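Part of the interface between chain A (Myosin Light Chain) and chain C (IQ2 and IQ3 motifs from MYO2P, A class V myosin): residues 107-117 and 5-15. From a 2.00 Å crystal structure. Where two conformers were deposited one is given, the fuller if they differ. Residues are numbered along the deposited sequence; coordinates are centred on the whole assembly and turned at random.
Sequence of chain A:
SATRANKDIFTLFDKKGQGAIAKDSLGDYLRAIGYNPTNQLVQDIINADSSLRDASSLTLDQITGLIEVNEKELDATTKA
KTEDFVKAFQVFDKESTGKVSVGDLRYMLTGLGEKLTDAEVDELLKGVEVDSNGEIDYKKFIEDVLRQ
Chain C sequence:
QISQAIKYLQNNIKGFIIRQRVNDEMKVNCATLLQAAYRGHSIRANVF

Chain A 107-117: YMLTGLGEKLT
Chain C, residues 5-15: AIKYLQNNIKG

The contact sets a continuous helix, residues 5-15 of chain C, across the last turn of a chain A helix and the loop that follows it. The two axes pass 10.3 Å apart at 89°, nearly perpendicular, and the loop then runs alongside the chain C helix in the same direction, bringing the CA of G113(A) within 5.0 Å of the CA of K7(C). L109(A) faces Q10(C), CA to CA 6.8 Å.

Q10(C) covers the most surface, and the loop is built around its amide. With chi1 m, chi2 t and chi3 -43°, CB pointing toward chain A, its NE2 donates to L109(A) O at 3.0 Å and to L112(A) O at 2.8 Å, while its OE1 accepts from E114(A) N at 2.7 Å. One side chain thus bonds three backbone groups; L109(A) O also accepts from L116(A) N at 2.9 Å. G113(A), at phi/psi 49/-140, makes the turn. Positive phi favours glycine, and an ideal CB here would lie 2.4 Å from Q10(C) OE1 and 2.8 Å from I6(C) CG2, both clashes.

E114(A) (chi1 m, chi2 t, chi3 -57°) is poorly ordered, yet its end swings in across the chain C helix, with CG 3.6 Å from K7(C) NZ. K7(C), m-t-t-m, extends toward the turn and bends at chi4, NZ 3.4 Å from G113(A) C.

Apolar side chains pack beside the amide. L116(A), m,t and pointing toward chain C, sets CD1 3.8 Å from I13(C) CG2; L109(A), also m,t, brings CD2 to 3.4 Å from I13(C) CD1. One turn before Q10(C), I6(C) (m,t) puts CD1 3.6 Å from L112(A) CD1 and 4.2 Å from M108(A) CG. M108(A), t-t-m, brings SD to 4.1 Å from CD2 of L9(C), which is t,p. The rule is a polar clasp on the backbone, flanked by aliphatic contacts.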

# COMPACT_ATOMS: atom_id res chain seq x y z
N TYR A 107 21.10 -18.73 2.67
CA TYR A 107 21.68 -19.59 3.70
C TYR A 107 22.04 -18.77 4.95
O TYR A 107 21.75 -19.16 6.07
CB TYR A 107 22.93 -20.28 3.18
CG TYR A 107 23.67 -21.12 4.20
CD1 TYR A 107 23.10 -22.30 4.70
CD2 TYR A 107 24.94 -20.77 4.62
CE1 TYR A 107 23.81 -23.11 5.60
CE2 TYR A 107 25.66 -21.57 5.52
CZ TYR A 107 25.09 -22.74 6.00
OH TYR A 107 25.81 -23.54 6.85
N MET A 108 22.69 -17.63 4.73
CA MET A 108 23.10 -16.76 5.82
C MET A 108 21.91 -16.17 6.57
O MET A 108 21.89 -16.12 7.80
CB MET A 108 23.95 -15.61 5.27
CG MET A 108 24.31 -14.55 6.30
SD MET A 108 24.60 -12.93 5.55
CE MET A 108 26.14 -13.23 4.69
N LEU A 109 20.92 -15.73 5.81
CA LEU A 109 19.74 -15.11 6.40
C LEU A 109 18.78 -16.08 7.07
O LEU A 109 18.17 -15.75 8.09
CB LEU A 109 19.00 -14.28 5.35
CG LEU A 109 19.80 -13.13 4.73
CD1 LEU A 109 18.95 -12.42 3.67
CD2 LEU A 109 20.22 -12.15 5.82
N THR A 110 18.65 -17.28 6.51
CA THR A 110 17.71 -18.25 7.05
C THR A 110 18.32 -19.33 7.94
O THR A 110 17.60 -19.97 8.71
CB THR A 110 16.91 -18.94 5.93
OG1 THR A 110 17.78 -19.78 5.16
CG2 THR A 110 16.29 -17.91 5.02
N GLY A 111 19.63 -19.54 7.83
CA GLY A 111 20.25 -20.58 8.63
C GLY A 111 21.11 -20.11 9.78
O GLY A 111 21.45 -20.89 10.66
N LEU A 112 21.46 -18.83 9.77
CA LEU A 112 22.30 -18.25 10.81
C LEU A 112 21.61 -17.11 11.55
O LEU A 112 20.53 -16.67 11.15
CB LEU A 112 23.60 -17.73 10.20
CG LEU A 112 24.39 -18.72 9.32
CD1 LEU A 112 25.59 -18.01 8.72
CD2 LEU A 112 24.83 -19.91 10.16
N GLY A 113 22.25 -16.63 12.62
CA GLY A 113 21.71 -15.55 13.43
C GLY A 113 20.26 -15.74 13.84
O GLY A 113 19.85 -16.84 14.19
N GLU A 114 19.48 -14.65 13.81
CA GLU A 114 18.06 -14.69 14.15
C GLU A 114 17.35 -15.07 12.86
O GLU A 114 16.79 -14.22 12.17
CB GLU A 114 17.57 -13.31 14.60
CG GLU A 114 18.28 -12.74 15.80
CD GLU A 114 17.90 -11.29 16.05
OE1 GLU A 114 18.09 -10.46 15.14
OE2 GLU A 114 17.42 -10.98 17.16
N LYS A 115 17.38 -16.36 12.55
CA LYS A 115 16.80 -16.92 11.32
C LYS A 115 15.55 -16.26 10.77
O LYS A 115 14.52 -16.17 11.45
CB LYS A 115 16.53 -18.40 11.53
CG LYS A 115 17.72 -19.16 12.09
CD LYS A 115 17.33 -20.59 12.43
CE LYS A 115 18.47 -21.33 13.09
NZ LYS A 115 18.04 -22.69 13.51
N LEU A 116 15.64 -15.80 9.52
CA LEU A 116 14.48 -15.22 8.84
C LEU A 116 13.86 -16.36 8.05
O LEU A 116 14.52 -17.38 7.83
CB LEU A 116 14.91 -14.10 7.89
CG LEU A 116 15.64 -12.92 8.52
CD1 LEU A 116 16.10 -11.96 7.43
CD2 LEU A 116 14.72 -12.22 9.53
N THR A 117 12.61 -16.22 7.63
CA THR A 117 11.96 -17.27 6.87
C THR A 117 12.28 -17.11 5.40
O THR A 117 12.76 -16.06 4.97
CB THR A 117 10.43 -17.17 6.99
OG1 THR A 117 10.02 -15.89 6.49
CG2 THR A 117 9.99 -17.34 8.45
N ALA C 5 27.01 -9.45 13.61
CA ALA C 5 26.79 -8.72 12.37
C ALA C 5 25.59 -9.28 11.63
O ALA C 5 24.77 -8.52 11.11
CB ALA C 5 28.05 -8.78 11.49
N ILE C 6 25.49 -10.60 11.57
CA ILE C 6 24.37 -11.24 10.89
C ILE C 6 23.04 -10.83 11.53
O ILE C 6 22.10 -10.45 10.82
CB ILE C 6 24.51 -12.78 10.92
CG1 ILE C 6 25.71 -13.19 10.05
CG2 ILE C 6 23.23 -13.43 10.40
CD1 ILE C 6 26.04 -14.68 10.09
N LYS C 7 22.97 -10.88 12.86
CA LYS C 7 21.75 -10.51 13.57
C LYS C 7 21.39 -9.05 13.29
O LYS C 7 20.23 -8.72 13.05
CB LYS C 7 21.92 -10.73 15.07
CG LYS C 7 21.97 -12.20 15.45
CD LYS C 7 22.22 -12.40 16.93
CE LYS C 7 22.38 -13.88 17.25
NZ LYS C 7 21.16 -14.66 16.91
N TYR C 8 22.39 -8.17 13.31
CA TYR C 8 22.15 -6.76 13.03
C TYR C 8 21.61 -6.61 11.62
O TYR C 8 20.66 -5.86 11.38
CB TYR C 8 23.44 -5.95 13.20
CG TYR C 8 23.69 -5.49 14.61
CD1 TYR C 8 24.87 -5.82 15.28
CD2 TYR C 8 22.74 -4.73 15.30
CE1 TYR C 8 25.10 -5.41 16.59
CE2 TYR C 8 22.96 -4.31 16.60
CZ TYR C 8 24.14 -4.65 17.24
OH TYR C 8 24.36 -4.25 18.54
N LEU C 9 22.23 -7.31 10.67
CA LEU C 9 21.78 -7.24 9.30
C LEU C 9 20.33 -7.72 9.19
O LEU C 9 19.51 -7.09 8.54
CB LEU C 9 22.67 -8.11 8.40
CG LEU C 9 22.26 -8.19 6.93
CD1 LEU C 9 22.38 -6.82 6.28
CD2 LEU C 9 23.15 -9.19 6.22
N GLN C 10 20.03 -8.83 9.86
CA GLN C 10 18.67 -9.37 9.83
C GLN C 10 17.66 -8.39 10.39
O GLN C 10 16.53 -8.30 9.89
CB GLN C 10 18.61 -10.71 10.57
CG GLN C 10 19.37 -11.83 9.87
CD GLN C 10 19.66 -13.00 10.79
OE1 GLN C 10 20.03 -12.80 11.94
NE2 GLN C 10 19.49 -14.21 10.28
N ASN C 11 18.05 -7.63 11.43
CA ASN C 11 17.14 -6.63 12.02
C ASN C 11 16.88 -5.53 11.01
O ASN C 11 15.76 -5.02 10.88
CB ASN C 11 17.74 -5.97 13.26
CG ASN C 11 18.08 -6.94 14.36
OD1 ASN C 11 17.37 -7.91 14.61
ND2 ASN C 11 19.19 -6.67 15.05
N ASN C 12 17.93 -5.11 10.31
CA ASN C 12 17.78 -4.06 9.32
C ASN C 12 16.99 -4.56 8.12
O ASN C 12 16.25 -3.81 7.50
CB ASN C 12 19.17 -3.54 8.91
CG ASN C 12 19.70 -2.52 9.90
OD1 ASN C 12 19.34 -1.34 9.85
ND2 ASN C 12 20.53 -2.97 10.83
N ILE C 13 17.15 -5.84 7.81
CA ILE C 13 16.42 -6.43 6.70
C ILE C 13 14.92 -6.48 7.02
O ILE C 13 14.09 -6.20 6.16
CB ILE C 13 16.96 -7.84 6.39
CG1 ILE C 13 18.25 -7.70 5.57
CG2 ILE C 13 15.91 -8.65 5.63
CD1 ILE C 13 18.99 -9.00 5.34
N LYS C 14 14.57 -6.80 8.27
CA LYS C 14 13.17 -6.81 8.66
C LYS C 14 12.57 -5.41 8.53
O LYS C 14 11.44 -5.25 8.09
CB LYS C 14 13.02 -7.32 10.10
CG LYS C 14 13.22 -8.82 10.23
CD LYS C 14 13.43 -9.23 11.68
CE LYS C 14 12.23 -9.93 12.25
NZ LYS C 14 11.97 -11.23 11.56
N GLY C 15 13.34 -4.39 8.92
CA GLY C 15 12.86 -3.02 8.80
C GLY C 15 12.66 -2.69 7.33
O GLY C 15 11.66 -2.09 6.94